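Long-range contacts in UDP-N-acetylglucosamine 4-epimerase (Bacillus cereus, PDB 3M2P), which probably interconverts UDP-N-acetylglucosamine and its C4 epimer, as a nucleotide-binding member of the NAD(P)-dependent epimerase/dehydratase family: residues A71-F82 / L131-A139; S102-Y113 / G152-H162. All coordinates share one frame; numbering follows the deposited sequence.

Interaction 1. Residues A71-F82 / L131-A139; sequences ATRGSQGKISEF and LMYGVSKLA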
# COMPACT_ATOMS: atom_id res chain seq x y z
N ALA A 71 14.53 1.94 -6.42
CA ALA A 71 13.18 1.53 -6.82
C ALA A 71 12.97 1.53 -8.35
O ALA A 71 13.84 1.97 -9.10
CB ALA A 71 12.11 2.39 -6.12
N THR A 72 11.82 1.02 -8.78
CA THR A 72 11.43 1.10 -10.19
C THR A 72 10.16 1.94 -10.34
O THR A 72 9.35 2.04 -9.41
CB THR A 72 11.21 -0.30 -10.85
OG1 THR A 72 10.02 -0.90 -10.31
CG2 THR A 72 12.41 -1.22 -10.63
N ARG A 73 10.01 2.55 -11.52
CA ARG A 73 8.99 3.57 -11.76
C ARG A 73 7.74 2.98 -12.40
O ARG A 73 6.65 3.57 -12.30
CB ARG A 73 9.55 4.69 -12.65
CG ARG A 73 11.01 5.07 -12.34
CD ARG A 73 11.60 6.06 -13.37
NE ARG A 73 11.85 5.45 -14.68
CZ ARG A 73 11.11 5.68 -15.77
NH1 ARG A 73 10.07 6.51 -15.71
NH2 ARG A 73 11.41 5.07 -16.91
N GLY A 74 7.89 1.83 -13.05
CA GLY A 74 6.79 1.14 -13.71
C GLY A 74 6.45 1.61 -15.12
O GLY A 74 7.06 2.54 -15.67
N SER A 75 5.44 0.99 -15.72
CA SER A 75 5.15 1.25 -17.12
C SER A 75 3.73 0.82 -17.48
O SER A 75 2.98 1.58 -18.11
CB SER A 75 6.16 0.50 -18.01
OG SER A 75 6.35 1.15 -19.26
N GLN A 76 3.37 -0.38 -17.05
CA GLN A 76 2.12 -1.02 -17.42
C GLN A 76 0.97 -0.71 -16.47
O GLN A 76 -0.18 -1.04 -16.75
CB GLN A 76 2.31 -2.54 -17.45
CG GLN A 76 3.48 -3.01 -18.31
CD GLN A 76 3.13 -3.06 -19.79
OE1 GLN A 76 3.08 -2.02 -20.46
NE2 GLN A 76 2.88 -4.26 -20.30
N GLY A 77 1.26 -0.09 -15.33
CA GLY A 77 0.23 0.19 -14.35
C GLY A 77 -0.24 -1.11 -13.73
O GLY A 77 -1.39 -1.26 -13.33
N LYS A 78 0.69 -2.07 -13.65
CA LYS A 78 0.43 -3.38 -13.07
C LYS A 78 1.24 -3.59 -11.79
O LYS A 78 2.40 -3.15 -11.68
CB LYS A 78 0.74 -4.49 -14.08
CG LYS A 78 -0.42 -4.79 -15.02
CD LYS A 78 -0.03 -5.84 -16.04
CE LYS A 78 -1.27 -6.45 -16.67
NZ LYS A 78 -0.93 -7.20 -17.91
N ILE A 79 0.65 -4.28 -10.82
CA ILE A 79 1.30 -4.41 -9.53
C ILE A 79 2.53 -5.30 -9.61
O ILE A 79 3.37 -5.29 -8.72
CB ILE A 79 0.33 -4.89 -8.43
CG1 ILE A 79 0.94 -4.64 -7.06
CG2 ILE A 79 -0.05 -6.34 -8.63
CD1 ILE A 79 1.43 -3.22 -6.88
N SER A 80 2.64 -6.05 -10.70
CA SER A 80 3.73 -7.00 -10.85
C SER A 80 5.07 -6.29 -11.08
O SER A 80 6.12 -6.83 -10.76
CB SER A 80 3.43 -8.04 -11.95
OG SER A 80 3.66 -7.53 -13.26
N GLU A 81 5.03 -5.08 -11.62
CA GLU A 81 6.27 -4.39 -11.97
C GLU A 81 7.04 -3.91 -10.75
O GLU A 81 8.14 -3.36 -10.88
CB GLU A 81 5.99 -3.18 -12.86
CG GLU A 81 5.04 -3.42 -13.99
CD GLU A 81 4.77 -2.15 -14.73
OE1 GLU A 81 3.65 -1.59 -14.61
OE2 GLU A 81 5.70 -1.67 -15.41
N PHE A 82 6.47 -4.12 -9.57
CA PHE A 82 7.03 -3.60 -8.34
C PHE A 82 7.43 -4.69 -7.36
O PHE A 82 8.22 -4.48 -6.46
CB PHE A 82 6.04 -2.66 -7.68
CG PHE A 82 5.71 -1.46 -8.52
CD1 PHE A 82 6.61 -0.43 -8.65
CD2 PHE A 82 4.50 -1.38 -9.18
CE1 PHE A 82 6.32 0.66 -9.41
CE2 PHE A 82 4.20 -0.28 -9.96
CZ PHE A 82 5.11 0.74 -10.07
N LEU A 131 -1.96 5.20 -7.94
CA LEU A 131 -1.09 4.44 -8.81
C LEU A 131 -0.64 3.13 -8.20
O LEU A 131 -0.64 2.96 -6.98
CB LEU A 131 0.11 5.28 -9.21
CG LEU A 131 -0.26 6.20 -10.36
CD1 LEU A 131 0.99 6.86 -10.98
CD2 LEU A 131 -1.02 5.37 -11.40
N MSE A 132 -0.28 2.19 -9.05
CA MSE A 132 0.25 0.93 -8.57
C MSE A 132 1.57 1.23 -7.89
O MSE A 132 1.89 0.64 -6.87
CB MSE A 132 0.41 -0.06 -9.73
CG MSE A 132 -0.23 -1.42 -9.49
SE MSE A 132 -2.12 -1.31 -8.97
CE MSE A 132 -2.38 -3.17 -8.53
N TYR A 133 2.33 2.17 -8.44
CA TYR A 133 3.53 2.69 -7.79
C TYR A 133 3.27 3.06 -6.32
O TYR A 133 4.04 2.71 -5.44
CB TYR A 133 4.06 3.90 -8.57
CG TYR A 133 5.04 4.81 -7.85
CD1 TYR A 133 6.38 4.46 -7.69
CD2 TYR A 133 4.63 6.04 -7.37
CE1 TYR A 133 7.27 5.31 -7.04
CE2 TYR A 133 5.51 6.90 -6.73
CZ TYR A 133 6.83 6.54 -6.57
OH TYR A 133 7.68 7.42 -5.93
N GLY A 134 2.16 3.75 -6.08
CA GLY A 134 1.79 4.14 -4.74
C GLY A 134 1.57 2.94 -3.86
O GLY A 134 2.22 2.79 -2.82
N VAL A 135 0.65 2.07 -4.25
CA VAL A 135 0.39 0.85 -3.50
C VAL A 135 1.68 0.18 -3.04
O VAL A 135 1.84 -0.14 -1.87
CB VAL A 135 -0.43 -0.16 -4.31
CG1 VAL A 135 -0.83 -1.32 -3.43
CG2 VAL A 135 -1.66 0.51 -4.90
N SER A 136 2.60 -0.01 -3.98
CA SER A 136 3.88 -0.65 -3.68
C SER A 136 4.68 0.08 -2.61
O SER A 136 5.08 -0.51 -1.62
CB SER A 136 4.74 -0.77 -4.95
OG SER A 136 5.92 -1.52 -4.69
N LYS A 137 4.92 1.37 -2.83
CA LYS A 137 5.66 2.18 -1.88
C LYS A 137 5.06 2.01 -0.50
O LYS A 137 5.77 1.78 0.49
CB LYS A 137 5.62 3.65 -2.31
CG LYS A 137 6.64 4.00 -3.38
CD LYS A 137 8.02 3.97 -2.80
CE LYS A 137 9.07 3.94 -3.87
NZ LYS A 137 10.27 3.16 -3.41
N LEU A 138 3.73 2.11 -0.44
CA LEU A 138 2.98 1.90 0.78
C LEU A 138 3.25 0.52 1.42
O LEU A 138 3.22 0.38 2.63
CB LEU A 138 1.49 2.07 0.47
CG LEU A 138 0.43 2.38 1.53
CD1 LEU A 138 -0.92 2.45 0.85
CD2 LEU A 138 0.39 1.33 2.62
N ALA A 139 3.49 -0.49 0.59
CA ALA A 139 3.74 -1.85 1.09
C ALA A 139 5.13 -1.96 1.71
O ALA A 139 5.30 -2.57 2.77
CB ALA A 139 3.59 -2.85 -0.04
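With CG set anti to its own carbonyl carbon (chi1 -62°), Phe82 directs its ring at the first turn of helix 132-150, while Met132, a selenomethionine whose chain bends at chi2 (53°), folds against Ile79. The Phe82 ring lies against backbone as much as side chains: Tyr133 CA sits over one face, 3.4 Å from Phe82 CZ, and Met132 CB approaches Phe82 CE2 at 3.8 Å. Phe82 and Tyr133 cross at about a right angle, and Phe82 CE1 lies near the plane of the Tyr133 ring, at its edge, so this is not a face-to-face stack. Met132 and Ile79 also cross nearly perpendicularly, with Met132 CG 3.6 Å from Ile79 CD1. One turn on, Ser136 CB meets Phe82 CB at 3.6 Å. No hydrogen bond spans the two segments; the interface is mainly apolar, and the loop carries its own polar bracing. There the Glu81 carboxylate accepts Lys78 N at OE1 (3.1 Å, 173°) through the anti lone pair and Gln76 N at OE2 (3.1 Å), fixing the turn before Phe82. Tyr133 and Lys137 have the spacing of the YxxxK signature of this family, consistent with an active-site role, and Thr72 belongs to the observed UDP site. The second subunit packs its Ile143 on Met132, and Gln90 of that subunit hydrogen-bonds Ile79 N. The contact joins the loop between strand 65-68 and helix 83-98 to the start of helix 132-150, from which Lys137 NZ hydrogen-bonds Tyr106 OH on strand 103-109.

Interaction 2. Residues S102-Y113 / G152-H162; sequences SNIVYASTISAY and GLCIKNLRFAH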
# COMPACT_ATOMS: atom_id res chain seq x y z
N SER A 102 20.39 -0.65 12.31
CA SER A 102 19.01 -0.28 12.57
C SER A 102 18.68 1.12 12.10
O SER A 102 17.53 1.41 11.80
CB SER A 102 18.64 -0.52 14.04
OG SER A 102 19.79 -0.47 14.86
N ASN A 103 19.70 1.98 12.00
CA ASN A 103 19.51 3.34 11.49
C ASN A 103 19.33 3.37 9.97
O ASN A 103 20.30 3.52 9.22
CB ASN A 103 20.67 4.25 11.88
CG ASN A 103 20.32 5.72 11.75
OD1 ASN A 103 21.18 6.60 11.82
ND2 ASN A 103 19.04 5.98 11.56
N ILE A 104 18.08 3.26 9.53
CA ILE A 104 17.75 3.12 8.12
C ILE A 104 16.77 4.21 7.68
O ILE A 104 15.87 4.57 8.43
CB ILE A 104 17.09 1.76 7.87
CG1 ILE A 104 18.05 0.64 8.23
CG2 ILE A 104 16.64 1.63 6.43
CD1 ILE A 104 17.33 -0.62 8.60
N VAL A 105 16.96 4.74 6.48
CA VAL A 105 16.01 5.68 5.89
C VAL A 105 15.38 5.10 4.62
O VAL A 105 16.09 4.65 3.73
CB VAL A 105 16.70 6.97 5.47
CG1 VAL A 105 15.79 7.78 4.56
CG2 VAL A 105 17.13 7.77 6.70
N TYR A 106 14.06 5.12 4.53
CA TYR A 106 13.39 4.64 3.32
C TYR A 106 12.78 5.79 2.55
O TYR A 106 12.21 6.68 3.16
CB TYR A 106 12.28 3.64 3.65
CG TYR A 106 11.52 3.19 2.42
CD1 TYR A 106 12.15 2.42 1.44
CD2 TYR A 106 10.20 3.54 2.22
CE1 TYR A 106 11.49 2.00 0.32
CE2 TYR A 106 9.52 3.13 1.09
CZ TYR A 106 10.18 2.35 0.14
OH TYR A 106 9.52 1.93 -0.99
N ALA A 107 12.88 5.77 1.23
CA ALA A 107 12.25 6.82 0.44
C ALA A 107 10.84 6.42 0.03
O ALA A 107 10.67 5.59 -0.86
CB ALA A 107 13.08 7.18 -0.77
N SER A 108 9.85 7.01 0.69
CA SER A 108 8.46 6.85 0.29
C SER A 108 7.99 8.07 -0.51
O SER A 108 8.81 8.85 -1.01
CB SER A 108 7.57 6.60 1.50
OG SER A 108 6.33 6.05 1.11
N THR A 109 6.68 8.25 -0.64
CA THR A 109 6.17 9.31 -1.52
C THR A 109 4.81 9.89 -1.18
O THR A 109 3.96 9.22 -0.60
CB THR A 109 6.09 8.85 -2.99
OG1 THR A 109 5.59 9.93 -3.79
CG2 THR A 109 5.16 7.66 -3.12
N ILE A 110 4.63 11.13 -1.62
CA ILE A 110 3.36 11.85 -1.53
C ILE A 110 2.26 11.10 -2.27
O ILE A 110 1.06 11.32 -2.04
CB ILE A 110 3.53 13.30 -2.08
CG1 ILE A 110 2.27 14.14 -1.87
CG2 ILE A 110 3.95 13.30 -3.55
CD1 ILE A 110 2.49 15.59 -2.23
N SER A 111 2.68 10.20 -3.15
CA SER A 111 1.77 9.38 -3.93
C SER A 111 1.10 8.28 -3.09
O SER A 111 0.49 7.36 -3.63
CB SER A 111 2.49 8.76 -5.13
OG SER A 111 3.00 9.77 -5.98
N ALA A 112 1.23 8.39 -1.77
CA ALA A 112 0.50 7.50 -0.87
C ALA A 112 -0.82 8.16 -0.55
O ALA A 112 -1.67 7.58 0.12
CB ALA A 112 1.29 7.27 0.41
N TYR A 113 -0.99 9.39 -1.04
CA TYR A 113 -2.18 10.16 -0.76
C TYR A 113 -2.90 10.44 -2.07
O TYR A 113 -2.34 10.23 -3.14
CB TYR A 113 -1.80 11.48 -0.13
CG TYR A 113 -1.01 11.42 1.16
CD1 TYR A 113 -1.56 10.89 2.32
CD2 TYR A 113 0.27 11.94 1.24
CE1 TYR A 113 -0.86 10.86 3.49
CE2 TYR A 113 0.98 11.92 2.40
CZ TYR A 113 0.42 11.38 3.53
OH TYR A 113 1.15 11.37 4.71
N GLY A 152 13.41 -4.57 16.18
CA GLY A 152 14.12 -3.46 16.77
C GLY A 152 14.97 -2.76 15.73
O GLY A 152 16.01 -2.18 16.04
N LEU A 153 14.54 -2.83 14.48
CA LEU A 153 15.20 -2.08 13.43
C LEU A 153 14.66 -0.66 13.51
O LEU A 153 13.55 -0.46 14.00
CB LEU A 153 14.89 -2.73 12.08
CG LEU A 153 16.16 -3.02 11.29
CD1 LEU A 153 17.02 -4.02 12.05
CD2 LEU A 153 15.84 -3.50 9.88
N CYS A 154 15.42 0.34 13.07
CA CYS A 154 14.95 1.72 13.26
C CYS A 154 14.67 2.46 11.96
O CYS A 154 15.39 3.40 11.60
CB CYS A 154 15.90 2.51 14.15
SG CYS A 154 15.96 1.94 15.87
N ILE A 155 13.61 2.06 11.28
CA ILE A 155 13.32 2.55 9.94
C ILE A 155 12.44 3.81 9.92
O ILE A 155 11.32 3.81 10.42
CB ILE A 155 12.68 1.44 9.07
CG1 ILE A 155 13.68 0.31 8.80
CG2 ILE A 155 12.19 2.02 7.76
CD1 ILE A 155 13.03 -0.99 8.37
N LYS A 156 12.98 4.87 9.33
CA LYS A 156 12.27 6.12 9.14
C LYS A 156 11.82 6.28 7.68
O LYS A 156 12.63 6.54 6.80
CB LYS A 156 13.16 7.29 9.53
CG LYS A 156 13.26 7.51 11.03
CD LYS A 156 14.61 8.09 11.42
CE LYS A 156 15.71 7.38 10.67
NZ LYS A 156 16.74 6.88 11.61
N ASN A 157 10.51 6.11 7.44
CA ASN A 157 9.91 6.30 6.13
C ASN A 157 9.69 7.78 5.81
O ASN A 157 9.00 8.48 6.55
CB ASN A 157 8.58 5.57 6.06
CG ASN A 157 8.72 4.08 6.21
OD1 ASN A 157 7.92 3.44 6.89
ND2 ASN A 157 9.73 3.53 5.57
N LEU A 158 10.25 8.24 4.70
CA LEU A 158 10.14 9.63 4.30
C LEU A 158 9.23 9.78 3.08
O LEU A 158 9.64 9.48 1.97
CB LEU A 158 11.52 10.18 3.94
CG LEU A 158 12.60 10.14 5.01
CD1 LEU A 158 13.88 10.78 4.50
CD2 LEU A 158 12.10 10.84 6.25
N ARG A 159 8.01 10.26 3.28
CA ARG A 159 7.13 10.54 2.15
C ARG A 159 7.49 11.85 1.43
O ARG A 159 6.91 12.90 1.72
CB ARG A 159 5.67 10.53 2.59
CG ARG A 159 5.22 9.18 3.06
CD ARG A 159 3.82 9.20 3.62
NE ARG A 159 3.35 7.85 3.89
CZ ARG A 159 2.35 7.56 4.72
NH1 ARG A 159 1.72 8.52 5.38
NH2 ARG A 159 1.98 6.29 4.90
N PHE A 160 8.44 11.78 0.50
CA PHE A 160 8.87 12.94 -0.29
C PHE A 160 7.76 13.54 -1.14
O PHE A 160 6.95 12.82 -1.72
CB PHE A 160 10.03 12.56 -1.22
CG PHE A 160 11.28 12.19 -0.50
CD1 PHE A 160 11.92 13.11 0.31
CD2 PHE A 160 11.82 10.93 -0.63
CE1 PHE A 160 13.06 12.78 0.98
CE2 PHE A 160 12.96 10.59 0.03
CZ PHE A 160 13.58 11.51 0.85
N ALA A 161 7.74 14.87 -1.22
CA ALA A 161 6.88 15.57 -2.17
C ALA A 161 7.51 15.40 -3.54
O ALA A 161 8.48 14.68 -3.69
CB ALA A 161 6.75 17.05 -1.80
N HIS A 162 6.96 16.05 -4.56
CA HIS A 162 7.45 15.84 -5.91
C HIS A 162 8.87 16.36 -6.08
O HIS A 162 9.12 17.54 -5.91
CB HIS A 162 6.49 16.45 -6.93
CG HIS A 162 5.09 15.96 -6.78
ND1 HIS A 162 4.71 14.69 -7.14
CD2 HIS A 162 3.98 16.55 -6.26
CE1 HIS A 162 3.42 14.52 -6.87
NE2 HIS A 162 2.96 15.63 -6.33
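Neighbouring parallel strands of the Rossmann-type sheet meet where Ile104 pairs with Ile155 and, in the same register, Thr109 with Phe160. The backbone evidence is an alternating series in which Lys156 N donates to Ile104 O (3.0 Å, 176°), Tyr106 N to Lys156 O (3.0 Å) and Leu158 N to Tyr106 O (2.9 Å). Bonds nearer both ends, such as Cys154 N to Ser102 O and Phe160 N to Ser108 O, are weak, although Ile110 N still reaches Phe160 O at 2.9 Å. On one face Ile104 and Ile155 run alongside each other in one direction; on the other Val105 CG1 touches Leu158 CD1 at 3.6 Å, and Ala107 CB meets the edge of the Phe160 ring in its plane. Helix 132-150 links the strands as a beta-alpha-beta crossover and packs on the face bearing Tyr106, Ser108 and Arg159. With its chain stretched out as far as NE, Arg159 carries its guanidinium to Tyr113, where NH1 donates to OH (3.0 Å) with the two planes 82° apart. Ala112 CB lies over a guanidinium face, and Glu141 of the crossover helix forms a salt bridge with NE while also hydrogen-bonding Ser108 OG. Tyr113 OH is additionally hydrogen-bonded to Asn223 of strand 220-224. Just beyond strand 103-109, Ile110 CG2 makes a CH-pi contact over the face of the His162 ring, 3.8 Å from its centroid, and Ser263 hydrogen-bonds His162 NE2.

In the fold
The segments alternate along the chain, 71-82, 102-113, 131-139, 152-162, so the two contacts interlock within one Rossmann-type domain, their centres about 16 Å apart. Helix 132-150 follows strand 103-109 and precedes strand 154-164; interaction 1 uses its beginning, and interaction 2 pairs the two strands it connects. They touch directly where Tyr133 OH packs on Thr109 CB at 3.6 Å. Interaction 1 holds Thr72 of the observed UDP site, and in interaction 2 the Phe160 side chain comes about 4 Å from that of Leu14, another residue of that site, consistent with both lying near it. Interaction 1 also faces the second subunit, while interaction 2 stays within its own chain.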